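Local coordinates for protein MDM10 isoform 1 (Saccharomyces cerevisiae, PDB 7BTX) that helps tether mitochondria to the endoplasmic reticulum as part of the ERMES complex and takes part in late assembly of the TOM translocase of the outer membrane, at residues 148-160 with 166-178. Residues are numbered along the deposited sequence; the frame is centred on the assembly and turned at random.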
ATOM      1  N   TYR D 148      11.064   0.524  13.470  1.00 39.73           N
ATOM      2  CA  TYR D 148      11.722   0.826  12.205  1.00 39.73           C
ATOM      3  C   TYR D 148      11.114   0.315  10.901  1.00 39.73           C
ATOM      4  O   TYR D 148      11.849  -0.205  10.053  1.00 39.73           O
ATOM      5  CB  TYR D 148      13.176   0.362  12.255  1.00 39.73           C
ATOM      6  CG  TYR D 148      13.410  -0.981  12.885  1.00 39.73           C
ATOM      7  CD1 TYR D 148      14.054  -1.075  14.099  1.00 39.73           C
ATOM      8  CD2 TYR D 148      12.942  -2.141  12.306  1.00 39.73           C
ATOM      9  CE1 TYR D 148      14.277  -2.281  14.677  1.00 39.73           C
ATOM     10  CE2 TYR D 148      13.155  -3.342  12.892  1.00 39.73           C
ATOM     11  CZ  TYR D 148      13.818  -3.417  14.075  1.00 39.73           C
ATOM     12  OH  TYR D 148      14.025  -4.641  14.659  1.00 39.73           O
ATOM     13  N   PRO D 149       9.817   0.446  10.678  1.00 42.24           N
ATOM     14  CA  PRO D 149       9.379   0.963   9.374  1.00 42.24           C
ATOM     15  C   PRO D 149       9.176   2.461   9.496  1.00 42.24           C
ATOM     16  O   PRO D 149       9.110   3.189   8.504  1.00 42.24           O
ATOM     17  CB  PRO D 149       8.064   0.224   9.102  1.00 42.24           C
ATOM     18  CG  PRO D 149       8.005  -0.839  10.097  1.00 42.24           C
ATOM     19  CD  PRO D 149       8.783  -0.401  11.283  1.00 42.24           C
ATOM     20  N   SER D 150       9.083   2.918  10.747  1.00 43.98           N
ATOM     21  CA  SER D 150       8.604   4.245  11.102  1.00 43.98           C
ATOM     22  C   SER D 150       9.714   5.208  11.465  1.00 43.98           C
ATOM     23  O   SER D 150       9.501   6.417  11.335  1.00 43.98           O
ATOM     24  CB  SER D 150       7.645   4.136  12.282  1.00 43.98           C
ATOM     25  OG  SER D 150       6.566   3.280  11.980  1.00 43.98           O
ATOM     26  N   SER D 151      10.871   4.697  11.908  1.00 48.09           N
ATOM     27  CA  SER D 151      11.967   5.476  12.505  1.00 48.09           C
ATOM     28  C   SER D 151      11.478   6.323  13.677  1.00 48.09           C
ATOM     29  O   SER D 151      11.945   7.442  13.892  1.00 48.09           O
ATOM     30  CB  SER D 151      12.699   6.324  11.460  1.00 48.09           C
ATOM     31  OG  SER D 151      11.860   7.315  10.896  1.00 48.09           O
ATOM     32  N   ASP D 152      10.539   5.778  14.447  1.00 46.73           N
ATOM     33  CA  ASP D 152       9.970   6.470  15.592  1.00 46.73           C
ATOM     34  C   ASP D 152      10.680   6.037  16.864  1.00 46.73           C
ATOM     35  O   ASP D 152      10.715   4.850  17.195  1.00 46.73           O
ATOM     36  CB  ASP D 152       8.477   6.178  15.703  1.00 46.73           C
ATOM     37  CG  ASP D 152       7.643   7.061  14.803  1.00 46.73           C
ATOM     38  OD1 ASP D 152       8.230   7.848  14.031  1.00 46.73           O
ATOM     39  OD2 ASP D 152       6.400   6.975  14.871  1.00 46.73           O
ATOM     40  N   LEU D 153      11.226   7.004  17.586  1.00 41.13           N
ATOM     41  CA  LEU D 153      12.046   6.744  18.753  1.00 41.13           C
ATOM     42  C   LEU D 153      11.211   6.921  20.012  1.00 41.13           C
ATOM     43  O   LEU D 153      10.206   7.629  20.030  1.00 41.13           O
ATOM     44  CB  LEU D 153      13.259   7.678  18.783  1.00 41.13           C
ATOM     45  CG  LEU D 153      14.549   7.408  18.007  1.00 41.13           C
ATOM     46  CD1 LEU D 153      15.179   6.122  18.457  1.00 41.13           C
ATOM     47  CD2 LEU D 153      14.344   7.403  16.515  1.00 41.13           C
ATOM     48  N   GLU D 154      11.640   6.263  21.081  1.00 38.87           N
ATOM     49  CA  GLU D 154      11.090   6.499  22.405  1.00 38.87           C
ATOM     50  C   GLU D 154      12.174   6.187  23.423  1.00 38.87           C
ATOM     51  O   GLU D 154      13.077   5.397  23.144  1.00 38.87           O
ATOM     52  CB  GLU D 154       9.824   5.673  22.634  1.00 38.87           C
ATOM     53  CG  GLU D 154      10.025   4.309  23.242  1.00 38.87           C
ATOM     54  CD  GLU D 154       8.728   3.553  23.385  1.00 38.87           C
ATOM     55  OE1 GLU D 154       7.710   4.028  22.847  1.00 38.87           O
ATOM     56  OE2 GLU D 154       8.724   2.485  24.027  1.00 38.87           O
ATOM     57  N   ALA D 155      12.137   6.830  24.579  1.00 34.58           N
ATOM     58  CA  ALA D 155      13.176   6.652  25.576  1.00 34.58           C
ATOM     59  C   ALA D 155      12.589   6.857  26.961  1.00 34.58           C
ATOM     60  O   ALA D 155      11.535   7.467  27.126  1.00 34.58           O
ATOM     61  CB  ALA D 155      14.344   7.612  25.332  1.00 34.58           C
ATOM     62  N   MET D 156      13.289   6.335  27.962  1.00 36.30           N
ATOM     63  CA  MET D 156      12.884   6.482  29.351  1.00 36.30           C
ATOM     64  C   MET D 156      14.071   6.282  30.277  1.00 36.30           C
ATOM     65  O   MET D 156      14.735   5.247  30.228  1.00 36.30           O
ATOM     66  CB  MET D 156      11.780   5.491  29.709  1.00 36.30           C
ATOM     67  CG  MET D 156      11.283   5.634  31.125  1.00 36.30           C
ATOM     68  SD  MET D 156       9.855   4.620  31.486  1.00 36.30           S
ATOM     69  CE  MET D 156      10.570   2.995  31.341  1.00 36.30           C
ATOM     70  N   ILE D 157      14.348   7.264  31.124  1.00 35.30           N
ATOM     71  CA  ILE D 157      15.380   7.166  32.146  1.00 35.30           C
ATOM     72  C   ILE D 157      14.699   7.313  33.491  1.00 35.30           C
ATOM     73  O   ILE D 157      13.933   8.256  33.697  1.00 35.30           O
ATOM     74  CB  ILE D 157      16.466   8.240  31.966  1.00 35.30           C
ATOM     75  CG1 ILE D 157      17.050   8.192  30.559  1.00 35.30           C
ATOM     76  CG2 ILE D 157      17.561   8.072  32.987  1.00 35.30           C
ATOM     77  CD1 ILE D 157      17.773   9.438  30.176  1.00 35.30           C
ATOM     78  N   ILE D 158      14.958   6.383  34.398  1.00 38.63           N
ATOM     79  CA  ILE D 158      14.457   6.452  35.763  1.00 38.63           C
ATOM     80  C   ILE D 158      15.673   6.530  36.666  1.00 38.63           C
ATOM     81  O   ILE D 158      16.631   5.772  36.486  1.00 38.63           O
ATOM     82  CB  ILE D 158      13.586   5.246  36.129  1.00 38.63           C
ATOM     83  CG1 ILE D 158      12.516   5.006  35.077  1.00 38.63           C
ATOM     84  CG2 ILE D 158      12.922   5.458  37.459  1.00 38.63           C
ATOM     85  CD1 ILE D 158      11.829   3.694  35.253  1.00 38.63           C
ATOM     86  N   LYS D 159      15.655   7.451  37.620  1.00 43.51           N
ATOM     87  CA  LYS D 159      16.711   7.589  38.611  1.00 43.51           C
ATOM     88  C   LYS D 159      16.058   7.644  39.980  1.00 43.51           C
ATOM     89  O   LYS D 159      15.288   8.565  40.256  1.00 43.51           O
ATOM     90  CB  LYS D 159      17.529   8.860  38.379  1.00 43.51           C
ATOM     91  CG  LYS D 159      18.111   9.037  36.993  1.00 43.51           C
ATOM     92  CD  LYS D 159      19.230   8.063  36.747  1.00 43.51           C
ATOM     93  CE  LYS D 159      20.451   8.425  37.558  1.00 43.51           C
ATOM     94  NZ  LYS D 159      21.525   7.419  37.360  1.00 43.51           N
ATOM     95  N   ARG D 160      16.358   6.675  40.843  1.00 50.12           N
ATOM     96  CA  ARG D 160      15.877   6.765  42.221  1.00 50.12           C
ATOM     97  C   ARG D 160      16.946   7.460  43.059  1.00 50.12           C
ATOM     98  O   ARG D 160      17.930   6.867  43.501  1.00 50.12           O
ATOM     99  CB  ARG D 160      15.514   5.402  42.785  1.00 50.12           C
ATOM    100  CG  ARG D 160      14.809   5.551  44.116  1.00 50.12           C
ATOM    101  CD  ARG D 160      14.119   4.300  44.565  1.00 50.12           C
ATOM    102  NE  ARG D 160      13.473   4.498  45.856  1.00 50.12           N
ATOM    103  CZ  ARG D 160      12.877   3.532  46.541  1.00 50.12           C
ATOM    104  NH1 ARG D 160      12.317   3.793  47.712  1.00 50.12           N
ATOM    105  NH2 ARG D 160      12.847   2.301  46.061  1.00 50.12           N
ATOM    106  N   GLN D 166      12.240  10.096  43.429  1.00 45.00           N
ATOM    107  CA  GLN D 166      12.579   9.485  42.156  1.00 45.00           C
ATOM    108  C   GLN D 166      12.485  10.534  41.064  1.00 45.00           C
ATOM    109  O   GLN D 166      11.695  11.472  41.158  1.00 45.00           O
ATOM    110  CB  GLN D 166      11.652   8.316  41.844  1.00 45.00           C
ATOM    111  CG  GLN D 166      12.288   7.233  41.037  1.00 45.00           C
ATOM    112  CD  GLN D 166      11.313   6.154  40.684  1.00 45.00           C
ATOM    113  OE1 GLN D 166      10.367   6.388  39.942  1.00 45.00           O
ATOM    114  NE2 GLN D 166      11.530   4.962  41.214  1.00 45.00           N
ATOM    115  N   PHE D 167      13.299  10.370  40.031  1.00 40.99           N
ATOM    116  CA  PHE D 167      13.270  11.237  38.864  1.00 40.99           C
ATOM    117  C   PHE D 167      13.015  10.379  37.639  1.00 40.99           C
ATOM    118  O   PHE D 167      13.438   9.224  37.588  1.00 40.99           O
ATOM    119  CB  PHE D 167      14.579  12.010  38.708  1.00 40.99           C
ATOM    120  CG  PHE D 167      14.620  12.896  37.499  1.00 40.99           C
ATOM    121  CD1 PHE D 167      13.849  14.042  37.438  1.00 40.99           C
ATOM    122  CD2 PHE D 167      15.420  12.574  36.416  1.00 40.99           C
ATOM    123  CE1 PHE D 167      13.878  14.854  36.323  1.00 40.99           C
ATOM    124  CE2 PHE D 167      15.455  13.382  35.298  1.00 40.99           C
ATOM    125  CZ  PHE D 167      14.682  14.523  35.255  1.00 40.99           C
ATOM    126  N   MET D 168      12.316  10.936  36.655  1.00 41.62           N
ATOM    127  CA  MET D 168      11.965  10.183  35.466  1.00 41.62           C
ATOM    128  C   MET D 168      11.965  11.092  34.253  1.00 41.62           C
ATOM    129  O   MET D 168      11.473  12.215  34.318  1.00 41.62           O
ATOM    130  CB  MET D 168      10.592   9.544  35.602  1.00 41.62           C
ATOM    131  CG  MET D 168      10.582   8.182  36.229  1.00 41.62           C
ATOM    132  SD  MET D 168       8.987   7.417  35.960  1.00 41.62           S
ATOM    133  CE  MET D 168       8.747   7.780  34.230  1.00 41.62           C
ATOM    134  N   LEU D 169      12.510  10.595  33.154  1.00 38.70           N
ATOM    135  CA  LEU D 169      12.422  11.242  31.857  1.00 38.70           C
ATOM    136  C   LEU D 169      11.684  10.319  30.902  1.00 38.70           C
ATOM    137  O   LEU D 169      11.738   9.098  31.035  1.00 38.70           O
ATOM    138  CB  LEU D 169      13.806  11.565  31.300  1.00 38.70           C
ATOM    139  CG  LEU D 169      14.372  12.945  31.598  1.00 38.70           C
ATOM    140  CD1 LEU D 169      15.874  12.889  31.578  1.00 38.70           C
ATOM    141  CD2 LEU D 169      13.878  13.925  30.570  1.00 38.70           C
ATOM    142  N   LYS D 170      10.982  10.909  29.939  1.00 39.74           N
ATOM    143  CA  LYS D 170      10.200  10.112  28.995  1.00 39.74           C
ATOM    144  C   LYS D 170      10.144  10.882  27.674  1.00 39.74           C
ATOM    145  O   LYS D 170       9.310  11.770  27.505  1.00 39.74           O
ATOM    146  CB  LYS D 170       8.811   9.828  29.516  1.00 39.74           C
ATOM    147  CG  LYS D 170       8.617   8.466  30.132  1.00 39.74           C
ATOM    148  CD  LYS D 170       7.282   8.407  30.837  1.00 39.74           C
ATOM    149  CE  LYS D 170       6.854   6.987  31.124  1.00 39.74           C
ATOM    150  NZ  LYS D 170       5.656   6.948  32.001  1.00 39.74           N
ATOM    151  N   GLY D 171      11.022  10.521  26.750  1.00 40.02           N
ATOM    152  CA  GLY D 171      11.012  11.111  25.434  1.00 40.02           C
ATOM    153  C   GLY D 171      10.308  10.238  24.419  1.00 40.02           C
ATOM    154  O   GLY D 171      10.324   9.013  24.485  1.00 40.02           O
ATOM    155  N   VAL D 172       9.660  10.900  23.465  1.00 46.87           N
ATOM    156  CA  VAL D 172       9.008  10.255  22.331  1.00 46.87           C
ATOM    157  C   VAL D 172       9.274  11.132  21.116  1.00 46.87           C
ATOM    158  O   VAL D 172       9.000  12.334  21.142  1.00 46.87           O
ATOM    159  CB  VAL D 172       7.498  10.062  22.566  1.00 46.87           C
ATOM    160  CG1 VAL D 172       6.770   9.885  21.258  1.00 46.87           C
ATOM    161  CG2 VAL D 172       7.228   8.860  23.446  1.00 46.87           C
ATOM    162  N   SER D 173       9.820  10.550  20.046  1.00 51.25           N
ATOM    163  CA  SER D 173      10.276  11.311  18.880  1.00 51.25           C
ATOM    164  C   SER D 173       9.792  10.640  17.597  1.00 51.25           C
ATOM    165  O   SER D 173      10.378   9.661  17.137  1.00 51.25           O
ATOM    166  CB  SER D 173      11.791  11.449  18.905  1.00 51.25           C
ATOM    167  OG  SER D 173      12.260  12.122  17.754  1.00 51.25           O
ATOM    168  N   SER D 174       8.723  11.176  17.015  1.00 58.96           N
ATOM    169  CA  SER D 174       8.311  10.759  15.682  1.00 58.96           C
ATOM    170  C   SER D 174       8.957  11.649  14.626  1.00 58.96           C
ATOM    171  O   SER D 174       9.092  12.860  14.814  1.00 58.96           O
ATOM    172  CB  SER D 174       6.790  10.817  15.555  1.00 58.96           C
ATOM    173  OG  SER D 174       6.169   9.919  16.455  1.00 58.96           O
ATOM    174  N   PHE D 175       9.358  11.051  13.504  1.00 66.25           N
ATOM    175  CA  PHE D 175       9.975  11.815  12.423  1.00 66.25           C
ATOM    176  C   PHE D 175       8.959  12.455  11.490  1.00 66.25           C
ATOM    177  O   PHE D 175       8.961  13.679  11.333  1.00 66.25           O
ATOM    178  CB  PHE D 175      10.936  10.942  11.607  1.00 66.25           C
ATOM    179  CG  PHE D 175      12.303  10.793  12.227  1.00 66.25           C
ATOM    180  CD1 PHE D 175      12.613  11.416  13.429  1.00 66.25           C
ATOM    181  CD2 PHE D 175      13.291  10.067  11.582  1.00 66.25           C
ATOM    182  CE1 PHE D 175      13.870  11.286  13.990  1.00 66.25           C
ATOM    183  CE2 PHE D 175      14.553   9.933  12.138  1.00 66.25           C
ATOM    184  CZ  PHE D 175      14.842  10.545  13.342  1.00 66.25           C
ATOM    185  N   LYS D 176       8.103  11.667  10.848  1.00 72.51           N
ATOM    186  CA  LYS D 176       6.878  12.184  10.263  1.00 72.51           C
ATOM    187  C   LYS D 176       5.736  11.856  11.212  1.00 72.51           C
ATOM    188  O   LYS D 176       5.900  11.023  12.111  1.00 72.51           O
ATOM    189  CB  LYS D 176       6.618  11.624   8.862  1.00 72.51           C
ATOM    190  CG  LYS D 176       6.437  10.127   8.771  1.00 72.51           C
ATOM    191  CD  LYS D 176       6.142   9.737   7.330  1.00 72.51           C
ATOM    192  CE  LYS D 176       7.367   9.938   6.449  1.00 72.51           C
ATOM    193  NZ  LYS D 176       7.152   9.467   5.053  1.00 72.51           N
ATOM    194  N   GLU D 177       4.577  12.480  10.965  1.00 74.50           N
ATOM    195  CA  GLU D 177       3.610  12.826  12.006  1.00 74.50           C
ATOM    196  C   GLU D 177       4.422  13.477  13.120  1.00 74.50           C
ATOM    197  O   GLU D 177       4.490  12.961  14.241  1.00 74.50           O
ATOM    198  CB  GLU D 177       2.809  11.604  12.484  1.00 74.50           C
ATOM    199  CG  GLU D 177       1.588  11.907  13.348  1.00 74.50           C
ATOM    200  CD  GLU D 177       0.909  10.643  13.837  1.00 74.50           C
ATOM    201  OE1 GLU D 177       1.429   9.541  13.553  1.00 74.50           O
ATOM    202  OE2 GLU D 177      -0.144  10.749  14.503  1.00 74.50           O
ATOM    203  N   SER D 178       5.091  14.584  12.777  1.00 70.25           N
ATOM    204  CA  SER D 178       6.196  15.167  13.534  1.00 70.25           C
ATOM    205  C   SER D 178       5.816  15.575  14.950  1.00 70.25           C
ATOM    206  O   SER D 178       4.935  16.419  15.150  1.00 70.25           O
ATOM    207  CB  SER D 178       6.757  16.377  12.786  1.00 70.25           C
ATOM    208  OG  SER D 178       7.700  17.071  13.585  1.00 70.25           O
TER
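Ile-158 and Met-168 pack side by side across a beta hairpin whose strands, 152-162 and 165-174, are antiparallel neighbours in the wall of this mitochondrial outer-membrane beta-barrel. Theirs is the tightly packed face, buried under helix 5-16, which closes over it through Leu-9, Phe-12 and Tyr-13. The CG2 of Ile-158 lies 3.8 Å from CG of Met-168, and the same methyl meets the amide carbon CD of Gln-166 at 3.7 Å. With CG1 beside the backbone N (chi1 -50°), CG2 is swung to the far side of CB from that nitrogen, and both branches meet CG of Met-168. Next along the same face, Met-156 lies alongside Lys-170, SD 3.8 Å from CE. The backbone ladder is firm here too: Lys-159 and Phe-167 exchange two bonds, N of Phe-167 reaching O of Lys-159 at 2.7 Å.

The other face, with Leu-153, Ala-155, Ile-157 and Leu-169, is partly exposed; Ile-157 and Leu-169 lie side by side there, CD1 to CD1 4.2 Å. Looser still is the end by Phe-175, where the Asp-152 carboxylate spans two weak bonds, OD2 with OG of Ser-174 and OD1 with N of Phe-175. Cut back to an alanine here, the carboxylate is gone, and that amide and hydroxyl would probably lose their shared partner, leaving the loop from Phe-175 onward less tied to this strand. Beyond it, the carbonyl O of Ser-151 lies over one face of the Phe-175 ring, 3.7 Å from its plane and nearer the ring's margin than its centre.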